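Local coordinates for protein dipeptidase AC. Metallo peptidase. MEROPS family M19 (Rhodobacter sphaeroides, PDB 3LY0) that probably hydrolyses dipeptides as a zinc-dependent dipeptidase, and here holds a phosphinate mimic of L-Ala-D-Ala beside its two zinc ions, at residues A[176-181]-A[267-272]; A[184-189]-A[241-246]. All coordinates share one frame; numbering follows the deposited sequence.

Contact 1: residues A[176-181]-A[267-272]. With LY0 ((2R)-3-[(R)-[(1R)-1-aminoethyl](hydroxy)phosphoryl]-2-methylpropanoic acid), chain C.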
ATOM      1  N   VAL A 176      -2.894 -11.310   8.219  1.00 10.62           N
ATOM      2  CA  VAL A 176      -4.236 -11.865   8.167  1.00 10.16           C
ATOM      3  C   VAL A 176      -4.391 -12.728   6.933  1.00 11.92           C
ATOM      4  O   VAL A 176      -3.870 -12.406   5.872  1.00 11.63           O
ATOM      5  CB  VAL A 176      -5.341 -10.767   8.143  1.00 10.33           C
ATOM      6  CG1 VAL A 176      -5.317  -9.941   9.412  1.00 11.53           C
ATOM      7  CG2 VAL A 176      -5.248  -9.887   6.880  1.00 10.90           C
ATOM      8  N   PRO A 177      -5.120 -13.839   7.055  1.00 12.43           N
ATOM      9  CA  PRO A 177      -5.554 -14.511   5.835  1.00 11.94           C
ATOM     10  C   PRO A 177      -6.631 -13.670   5.172  1.00 12.30           C
ATOM     11  O   PRO A 177      -7.275 -12.864   5.858  1.00 14.79           O
ATOM     12  CB  PRO A 177      -6.173 -15.807   6.363  1.00 13.80           C
ATOM     13  CG  PRO A 177      -6.674 -15.428   7.730  1.00 17.44           C
ATOM     14  CD  PRO A 177      -5.636 -14.492   8.272  1.00 15.87           C
ATOM     15  N   PHE A 178      -6.825 -13.834   3.871  1.00 11.29           N
ATOM     16  CA  PHE A 178      -7.923 -13.160   3.187  1.00 12.61           C
ATOM     17  C   PHE A 178      -9.220 -13.885   3.487  1.00 12.51           C
ATOM     18  O   PHE A 178      -9.386 -15.046   3.112  1.00 14.65           O
ATOM     19  CB  PHE A 178      -7.681 -13.134   1.684  1.00 14.31           C
ATOM     20  CG  PHE A 178      -6.464 -12.368   1.295  1.00 13.32           C
ATOM     21  CD1 PHE A 178      -6.488 -10.980   1.267  1.00 15.53           C
ATOM     22  CD2 PHE A 178      -5.287 -13.027   0.978  1.00 15.30           C
ATOM     23  CE1 PHE A 178      -5.361 -10.264   0.920  1.00 12.83           C
ATOM     24  CE2 PHE A 178      -4.158 -12.317   0.626  1.00 15.42           C
ATOM     25  CZ  PHE A 178      -4.193 -10.931   0.598  1.00 15.23           C
ATOM     26  N   ARG A 179     -10.136 -13.202   4.167  1.00 12.38           N
ATOM     27  CA  ARG A 179     -11.396 -13.818   4.560  1.00 12.65           C
ATOM     28  C   ARG A 179     -12.501 -12.773   4.579  1.00 13.44           C
ATOM     29  O   ARG A 179     -12.262 -11.607   4.874  1.00 12.53           O
ATOM     30  CB  ARG A 179     -11.235 -14.446   5.944  1.00 13.95           C
ATOM     31  CG  ARG A 179     -12.500 -14.892   6.630  1.00 19.55           C
ATOM     32  CD  ARG A 179     -12.158 -15.397   8.025  1.00 25.13           C
ATOM     33  NE  ARG A 179     -11.207 -16.503   7.958  1.00 25.43           N
ATOM     34  CZ  ARG A 179     -10.165 -16.676   8.768  1.00 26.30           C
ATOM     35  NH1 ARG A 179      -9.911 -15.821   9.751  1.00 27.98           N
ATOM     36  NH2 ARG A 179      -9.378 -17.725   8.605  1.00 32.00           N
ATOM     37  N   PHE A 180     -13.720 -13.190   4.258  1.00 13.22           N
ATOM     38  CA  PHE A 180     -14.883 -12.319   4.406  1.00 13.39           C
ATOM     39  C   PHE A 180     -16.105 -13.176   4.705  1.00 12.85           C
ATOM     40  O   PHE A 180     -16.348 -14.143   3.994  1.00 14.76           O
ATOM     41  CB  PHE A 180     -15.158 -11.523   3.131  1.00 12.55           C
ATOM     42  CG  PHE A 180     -16.291 -10.539   3.277  1.00 11.83           C
ATOM     43  CD1 PHE A 180     -16.033  -9.214   3.599  1.00 12.70           C
ATOM     44  CD2 PHE A 180     -17.611 -10.947   3.133  1.00 12.91           C
ATOM     45  CE1 PHE A 180     -17.063  -8.313   3.753  1.00 15.07           C
ATOM     46  CE2 PHE A 180     -18.660 -10.049   3.290  1.00 14.70           C
ATOM     47  CZ  PHE A 180     -18.388  -8.725   3.601  1.00 15.42           C
ATOM     48  N   PRO A 181     -16.872 -12.828   5.751  1.00 13.17           N
ATOM     49  CA  PRO A 181     -16.571 -11.762   6.705  1.00 11.76           C
ATOM     50  C   PRO A 181     -15.657 -12.306   7.798  1.00 12.72           C
ATOM     51  O   PRO A 181     -15.609 -13.519   8.018  1.00 14.11           O
ATOM     52  CB  PRO A 181     -17.949 -11.440   7.288  1.00 11.50           C
ATOM     53  CG  PRO A 181     -18.627 -12.757   7.293  1.00 14.18           C
ATOM     54  CD  PRO A 181     -18.212 -13.406   5.996  1.00 11.65           C
ATOM     55  N   THR A 267     -11.730  -3.906  -4.876  1.00 11.39           N
ATOM     56  CA  THR A 267     -13.168  -4.142  -4.817  1.00 10.87           C
ATOM     57  C   THR A 267     -13.544  -4.901  -3.541  1.00 10.82           C
ATOM     58  O   THR A 267     -14.525  -4.559  -2.860  1.00 12.27           O
ATOM     59  CB  THR A 267     -13.612  -4.935  -6.060  1.00 13.73           C
ATOM     60  OG1 THR A 267     -12.734  -6.057  -6.223  1.00 17.69           O
ATOM     61  CG2 THR A 267     -13.492  -4.061  -7.301  1.00 14.41           C
ATOM     62  N   SER A 268     -12.745  -5.913  -3.213  1.00 11.04           N
ATOM     63  CA  SER A 268     -13.021  -6.794  -2.080  1.00 11.88           C
ATOM     64  C   SER A 268     -13.079  -6.057  -0.749  1.00 11.80           C
ATOM     65  O   SER A 268     -13.717  -6.524   0.190  1.00 11.93           O
ATOM     66  CB  SER A 268     -11.945  -7.869  -1.991  1.00 14.00           C
ATOM     67  OG  SER A 268     -11.862  -8.578  -3.219  1.00 15.12           O
ATOM     68  N   PHE A 269     -12.408  -4.910  -0.670  1.00 11.07           N
ATOM     69  CA  PHE A 269     -12.277  -4.202   0.598  1.00  9.29           C
ATOM     70  C   PHE A 269     -13.152  -2.958   0.645  1.00  9.86           C
ATOM     71  O   PHE A 269     -13.212  -2.289   1.673  1.00 10.44           O
ATOM     72  CB  PHE A 269     -10.814  -3.811   0.847  1.00  9.13           C
ATOM     73  CG  PHE A 269      -9.851  -4.972   0.787  1.00 10.91           C
ATOM     74  CD1 PHE A 269     -10.272  -6.273   1.042  1.00 11.98           C
ATOM     75  CD2 PHE A 269      -8.508  -4.750   0.486  1.00 12.24           C
ATOM     76  CE1 PHE A 269      -9.372  -7.338   0.992  1.00 12.22           C
ATOM     77  CE2 PHE A 269      -7.606  -5.801   0.433  1.00 12.31           C
ATOM     78  CZ  PHE A 269      -8.039  -7.098   0.678  1.00 10.89           C
ATOM     79  N   LEU A 270     -13.819  -2.659  -0.470  1.00 10.36           N
ATOM     80  CA  LEU A 270     -14.697  -1.491  -0.590  1.00 10.80           C
ATOM     81  C   LEU A 270     -16.180  -1.855  -0.545  1.00 11.26           C
ATOM     82  O   LEU A 270     -16.966  -1.183   0.104  1.00 10.91           O
ATOM     83  CB  LEU A 270     -14.431  -0.768  -1.916  1.00 10.71           C
ATOM     84  CG  LEU A 270     -13.149   0.060  -2.056  1.00  9.52           C
ATOM     85  CD1 LEU A 270     -12.950   0.518  -3.490  1.00 12.28           C
ATOM     86  CD2 LEU A 270     -13.182   1.264  -1.125  1.00  9.96           C
ATOM     87  N   ARG A 271     -16.553  -2.909  -1.268  1.00 11.39           N
ATOM     88  CA  ARG A 271     -17.963  -3.290  -1.370  1.00 11.93           C
ATOM     89  C   ARG A 271     -18.473  -3.805  -0.033  1.00 11.99           C
ATOM     90  O   ARG A 271     -17.787  -4.537   0.668  1.00 12.82           O
ATOM     91  CB  ARG A 271     -18.122  -4.386  -2.424  1.00 15.11           C
ATOM     92  CG  ARG A 271     -17.759  -3.959  -3.829  1.00 13.67           C
ATOM     93  CD  ARG A 271     -17.675  -5.161  -4.751  1.00 16.25           C
ATOM     94  NE  ARG A 271     -18.968  -5.834  -4.822  1.00 14.66           N
ATOM     95  CZ  ARG A 271     -19.688  -5.953  -5.931  1.00 19.88           C
ATOM     96  NH1 ARG A 271     -19.236  -5.463  -7.076  1.00 19.01           N
ATOM     97  NH2 ARG A 271     -20.860  -6.573  -5.890  1.00 17.56           N
ATOM     98  N   GLU A 272     -19.694  -3.439   0.327  1.00 13.75           N
ATOM     99  CA  GLU A 272     -20.234  -3.929   1.583  1.00 16.54           C
ATOM    100  C   GLU A 272     -20.395  -5.452   1.563  1.00 15.82           C
ATOM    101  O   GLU A 272     -20.337  -6.093   2.611  1.00 17.28           O
ATOM    102  CB  GLU A 272     -21.559  -3.248   1.909  1.00 15.67           C
ATOM    103  CG  GLU A 272     -21.407  -1.793   2.336  1.00 19.30           C
ATOM    104  CD  GLU A 272     -22.741  -1.144   2.667  1.00 28.56           C
ATOM    105  OE1 GLU A 272     -23.742  -1.876   2.808  1.00 37.88           O
ATOM    106  OE2 GLU A 272     -22.788   0.097   2.785  1.00 37.23           O
TER
HETATM  107  P   LY0 C 363      -1.553  -6.820  -2.450  1.00 12.30           P
HETATM  108  C1  LY0 C 363      -0.677  -9.102  -3.801  1.00 16.69           C
HETATM  109  N1  LY0 C 363       0.911  -7.236  -3.427  1.00 11.58           N
HETATM  110  C2  LY0 C 363      -0.469  -7.608  -3.690  1.00 13.43           C
HETATM  111  C4  LY0 C 363      -3.309  -6.931  -2.979  1.00 13.75           C
HETATM  112  C5  LY0 C 363      -4.267  -7.420  -1.929  1.00 13.92           C
HETATM  113  C6  LY0 C 363      -4.081  -6.738  -0.601  1.00 12.37           C
HETATM  114  C7  LY0 C 363      -5.700  -7.518  -2.387  1.00 16.28           C
HETATM  115  O31 LY0 C 363      -1.078  -5.390  -2.350  1.00 12.01           O
HETATM  116  O32 LY0 C 363      -1.327  -7.515  -1.066  1.00 11.45           O
HETATM  117  O61 LY0 C 363      -4.670  -7.269   0.499  1.00 12.92           O
HETATM  118  O62 LY0 C 363      -3.375  -5.722  -0.483  1.00 11.69           O

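Contact 2: residues A[184-189]-A[241-246]. With LY0 ((2R)-3-[(R)-[(1R)-1-aminoethyl](hydroxy)phosphoryl]-2-methylpropanoic acid), chain C.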
ATOM      1  N   PRO A 184     -10.122  -8.941  12.070  1.00 13.07           N
ATOM      2  CA  PRO A 184      -8.676  -8.937  11.812  1.00 11.47           C
ATOM      3  C   PRO A 184      -7.885  -9.686  12.888  1.00 12.52           C
ATOM      4  O   PRO A 184      -6.676  -9.843  12.755  1.00 11.75           O
ATOM      5  CB  PRO A 184      -8.303  -7.451  11.854  1.00 12.22           C
ATOM      6  CG  PRO A 184      -9.557  -6.696  11.935  1.00 18.02           C
ATOM      7  CD  PRO A 184     -10.632  -7.614  12.440  1.00 13.06           C
ATOM      8  N   ASP A 185      -8.547 -10.147  13.945  1.00 13.03           N
ATOM      9  CA  ASP A 185      -7.852 -10.871  15.012  1.00 14.36           C
ATOM     10  C   ASP A 185      -7.737 -12.343  14.646  1.00 15.83           C
ATOM     11  O   ASP A 185      -8.465 -13.192  15.163  1.00 16.91           O
ATOM     12  CB  ASP A 185      -8.589 -10.684  16.342  1.00 15.48           C
ATOM     13  CG  ASP A 185      -7.812 -11.217  17.527  1.00 18.70           C
ATOM     14  OD1 ASP A 185      -6.642 -11.618  17.359  1.00 19.51           O
ATOM     15  OD2 ASP A 185      -8.381 -11.233  18.642  1.00 21.59           O
ATOM     16  N   THR A 186      -6.797 -12.638  13.756  1.00 13.84           N
ATOM     17  CA  THR A 186      -6.711 -13.946  13.122  1.00 13.60           C
ATOM     18  C   THR A 186      -5.569 -14.826  13.621  1.00 13.33           C
ATOM     19  O   THR A 186      -5.469 -15.995  13.237  1.00 15.90           O
ATOM     20  CB  THR A 186      -6.579 -13.797  11.603  1.00 12.89           C
ATOM     21  OG1 THR A 186      -5.428 -12.988  11.311  1.00 13.26           O
ATOM     22  CG2 THR A 186      -7.807 -13.124  11.031  1.00 14.34           C
ATOM     23  N   GLY A 187      -4.706 -14.267  14.464  1.00 13.14           N
ATOM     24  CA  GLY A 187      -3.570 -15.028  14.963  1.00 14.47           C
ATOM     25  C   GLY A 187      -2.674 -14.326  15.965  1.00 13.73           C
ATOM     26  O   GLY A 187      -3.057 -13.334  16.594  1.00 15.21           O
ATOM     27  N   GLU A 188      -1.456 -14.846  16.105  1.00 15.10           N
ATOM     28  CA  GLU A 188      -0.527 -14.365  17.115  1.00 16.02           C
ATOM     29  C   GLU A 188       0.096 -13.021  16.760  1.00 14.12           C
ATOM     30  O   GLU A 188       0.122 -12.622  15.593  1.00 14.17           O
ATOM     31  CB  GLU A 188       0.589 -15.387  17.337  1.00 16.43           C
ATOM     32  CG  GLU A 188       0.109 -16.737  17.837  1.00 21.53           C
ATOM     33  CD  GLU A 188       1.237 -17.745  17.974  1.00 30.40           C
ATOM     34  OE1 GLU A 188       0.962 -18.886  18.403  1.00 39.31           O
ATOM     35  OE2 GLU A 188       2.400 -17.401  17.655  1.00 34.19           O
ATOM     36  N   GLY A 189       0.597 -12.328  17.774  1.00 14.99           N
ATOM     37  CA  GLY A 189       1.241 -11.047  17.573  1.00 13.90           C
ATOM     38  C   GLY A 189       2.680 -11.146  17.102  1.00 13.35           C
ATOM     39  O   GLY A 189       3.105 -12.177  16.573  1.00 13.43           O
ATOM     40  N   PRO A 241     -16.554  -5.771   6.392  1.00 11.16           N
ATOM     41  CA  PRO A 241     -15.875  -6.601   7.398  1.00 10.09           C
ATOM     42  C   PRO A 241     -14.942  -7.654   6.800  1.00 10.61           C
ATOM     43  O   PRO A 241     -15.059  -8.849   7.090  1.00 12.01           O
ATOM     44  CB  PRO A 241     -17.041  -7.263   8.136  1.00 12.41           C
ATOM     45  CG  PRO A 241     -18.095  -7.371   7.079  1.00 14.49           C
ATOM     46  CD  PRO A 241     -17.995  -6.074   6.321  1.00 11.39           C
ATOM     47  N   SER A 242     -14.001  -7.190   5.984  1.00 10.21           N
ATOM     48  CA  SER A 242     -12.894  -8.011   5.499  1.00 11.98           C
ATOM     49  C   SER A 242     -11.802  -8.077   6.562  1.00  9.54           C
ATOM     50  O   SER A 242     -11.555  -7.097   7.257  1.00 10.33           O
ATOM     51  CB  SER A 242     -12.304  -7.387   4.233  1.00 10.16           C
ATOM     52  OG  SER A 242     -11.013  -7.922   3.953  1.00 11.38           O
ATOM     53  N   THR A 243     -11.134  -9.220   6.685  1.00 10.17           N
ATOM     54  CA  THR A 243      -9.990  -9.329   7.600  1.00 10.65           C
ATOM     55  C   THR A 243      -8.899  -8.276   7.340  1.00 10.10           C
ATOM     56  O   THR A 243      -8.093  -7.987   8.229  1.00 10.85           O
ATOM     57  CB  THR A 243      -9.337 -10.716   7.504  1.00 10.74           C
ATOM     58  OG1 THR A 243      -9.109 -11.024   6.123  1.00 12.30           O
ATOM     59  CG2 THR A 243     -10.286 -11.777   8.092  1.00 13.24           C
ATOM     60  N   ARG A 244      -8.879  -7.734   6.124  1.00 10.02           N
ATOM     61  CA  ARG A 244      -7.869  -6.748   5.728  1.00 10.71           C
ATOM     62  C   ARG A 244      -8.168  -5.316   6.171  1.00  9.81           C
ATOM     63  O   ARG A 244      -7.290  -4.446   6.115  1.00 10.17           O
ATOM     64  CB  ARG A 244      -7.646  -6.808   4.223  1.00  8.67           C
ATOM     65  CG  ARG A 244      -6.631  -7.866   3.819  1.00  9.78           C
ATOM     66  CD  ARG A 244      -5.211  -7.379   4.084  1.00 10.90           C
ATOM     67  NE  ARG A 244      -4.732  -6.468   3.043  1.00 10.10           N
ATOM     68  CZ  ARG A 244      -4.597  -5.148   3.167  1.00 11.09           C
ATOM     69  NH1 ARG A 244      -4.914  -4.523   4.296  1.00 10.47           N
ATOM     70  NH2 ARG A 244      -4.111  -4.451   2.148  1.00  9.75           N
ATOM     71  N   ASN A 245      -9.401  -5.058   6.594  1.00 10.54           N
ATOM     72  CA  ASN A 245      -9.797  -3.706   6.990  1.00  9.52           C
ATOM     73  C   ASN A 245      -9.584  -3.400   8.477  1.00  9.84           C
ATOM     74  O   ASN A 245      -9.200  -4.282   9.258  1.00 11.34           O
ATOM     75  CB  ASN A 245     -11.232  -3.433   6.530  1.00  9.44           C
ATOM     76  CG  ASN A 245     -11.324  -3.227   5.029  1.00  9.02           C
ATOM     77  OD1 ASN A 245     -10.319  -2.935   4.369  1.00  9.45           O
ATOM     78  ND2 ASN A 245     -12.522  -3.357   4.484  1.00 10.90           N
ATOM     79  N   LEU A 246      -9.807  -2.142   8.847  1.00  9.81           N
ATOM     80  CA  LEU A 246      -9.473  -1.655  10.177  1.00 10.48           C
ATOM     81  C   LEU A 246     -10.743  -1.409  10.988  1.00 10.38           C
ATOM     82  O   LEU A 246     -11.666  -0.751  10.519  1.00 11.54           O
ATOM     83  CB  LEU A 246      -8.678  -0.346  10.063  1.00 10.15           C
ATOM     84  CG  LEU A 246      -7.276  -0.463   9.457  1.00 10.77           C
ATOM     85  CD1 LEU A 246      -6.773   0.896   9.007  1.00 11.52           C
ATOM     86  CD2 LEU A 246      -6.311  -1.096  10.438  1.00 11.87           C
TER
HETATM   87  P   LY0 C 363      -1.553  -6.820  -2.450  1.00 12.30           P
HETATM   88  C1  LY0 C 363      -0.677  -9.102  -3.801  1.00 16.69           C
HETATM   89  N1  LY0 C 363       0.911  -7.236  -3.427  1.00 11.58           N
HETATM   90  C2  LY0 C 363      -0.469  -7.608  -3.690  1.00 13.43           C
HETATM   91  C4  LY0 C 363      -3.309  -6.931  -2.979  1.00 13.75           C
HETATM   92  C5  LY0 C 363      -4.267  -7.420  -1.929  1.00 13.92           C
HETATM   93  C6  LY0 C 363      -4.081  -6.738  -0.601  1.00 12.37           C
HETATM   94  C7  LY0 C 363      -5.700  -7.518  -2.387  1.00 16.28           C
HETATM   95  O31 LY0 C 363      -1.078  -5.390  -2.350  1.00 12.01           O
HETATM   96  O32 LY0 C 363      -1.327  -7.515  -1.066  1.00 11.45           O
HETATM   97  O61 LY0 C 363      -4.670  -7.269   0.499  1.00 12.92           O
HETATM   98  O62 LY0 C 363      -3.375  -5.722  -0.483  1.00 11.69           O

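Contact 1: residues A[176-181]-A[267-272]
Phe-178 and Phe-269 meet rim to rim, their rings almost coplanar rather than stacked, with Phe-178 CE1 lying 4.2 Å from Phe-269 CZ. Neither ring offers a face to the other. In Phe-269 the CA-CB bond points away from residues 176-181, but CG sits anti to the carbonyl carbon (chi1 -55°), beside the backbone N, and the ring reaches back to its partner. The second contact across the segments is of another kind: CZ of Phe-180 comes obliquely to within 3.4 Å of the backbone oxygen Glu-272 O, well away from the ligand.

The aromatic pair also borders the bound phosphinate inhibitor. Its carboxylate oxygen O61 lies at the edges of both rings, 3.1 Å from Phe-178 CE1 and 3.3 Å from Phe-269 CE2. The C-H rims, which carry the slightly positive side of a phenyl ring, therefore face the anion, an electrostatically sensible fit that probably complements the charge of Arg-244, which binds the same carboxylate. The side chain of Phe-178 comes within about 4 Å (nearest atoms) of that of the zinc ligand His-212.

Within 267-272, Thr-267 O receives both Leu-270 N and Arg-271 N, each at 3.1 Å, which closes the short turn of helix carrying Phe-269. The peptide between Phe-180 and Pro-181 is cis, and Pro-181 CB lies over one face of the Phe-180 ring, offset toward its rim. Charged ends look elsewhere: Glu-272 pairs with Arg-287, and Arg-179 with Glu-80.

Strand 179-180 pairs antiparallel with strand 79-80 in a two-stranded sheet separate from the main parallel strands. The weakly bonded helix 267-270 follows strand 260-263, so the contact joins this small sheet to a loop leaving the parallel sheet, beside the carboxylate end of the bound inhibitor.

Contact 2: residues A[184-189]-A[241-246]
Thr-243 OG1 is gripped twice, giving its proton to Pro-177 O and accepting from Arg-179 N. At chi1 49° OG1 lies between the backbone N and the carbonyl carbon, and CG2, anti to the carbonyl carbon, meets Thr-186 CG2 at 4.1 Å, the two side chains crossing at about a right angle. Beside them the Pro-184 ring lies against backbone oxygens: its CB is 3.7 Å from Thr-243 O and its CG 3.6 Å from Asn-245 O.

Residues 242-245 form a type I turn, in which Asn-245 N bonds Ser-242 O, and Ser-242 OG adds an ST turn by accepting Arg-244 N at 3.1 Å. From this turn Arg-244, bent at chi2 and chi3, presents one guanidinium edge to the inhibitor carboxylate: NE reaches O61 at 2.7 Å, and NH2 reaches O62 at 3.0 Å, almost straight at 175°. Bonds from NH2 to His-233 O and from NH1 to Ser-234 OG fix the group's rotation. A methionine in place of Arg-244 would probably leave the carboxylate without its paired donors and countercharge.

Pro-184 packs on Glu-215 of helix 215-224 and Gln-250 of helix 248-256, and Leu-246 on Phe-218 of the former, so the contact of the two loops borders both helices.

The centres of contacts 1 and 2 lie 10 Å apart, on one side of the chain's centre. Along the sequence the order is 176-181, 184-189, 241-246, 267-272, so contact 2 falls within the span that contact 1 brings together. They touch: Phe-269 O probably accepts from Asn-245 ND2 at 3.1 Å, and Pro-177 CD packs 3.4 Å from Thr-186 OG1. Segment 241-246 touches both sides of contact 1, through Thr-243 to 176-181 and Asn-245 to Phe-269. Both contacts lie among the loops and short elements around the pocket of this M19 enzyme, of the TIM-barrel clan, and share the inhibitor: contact 1 supplies aromatic rims, contact 2 the cation, lining the carboxylate end of the pocket.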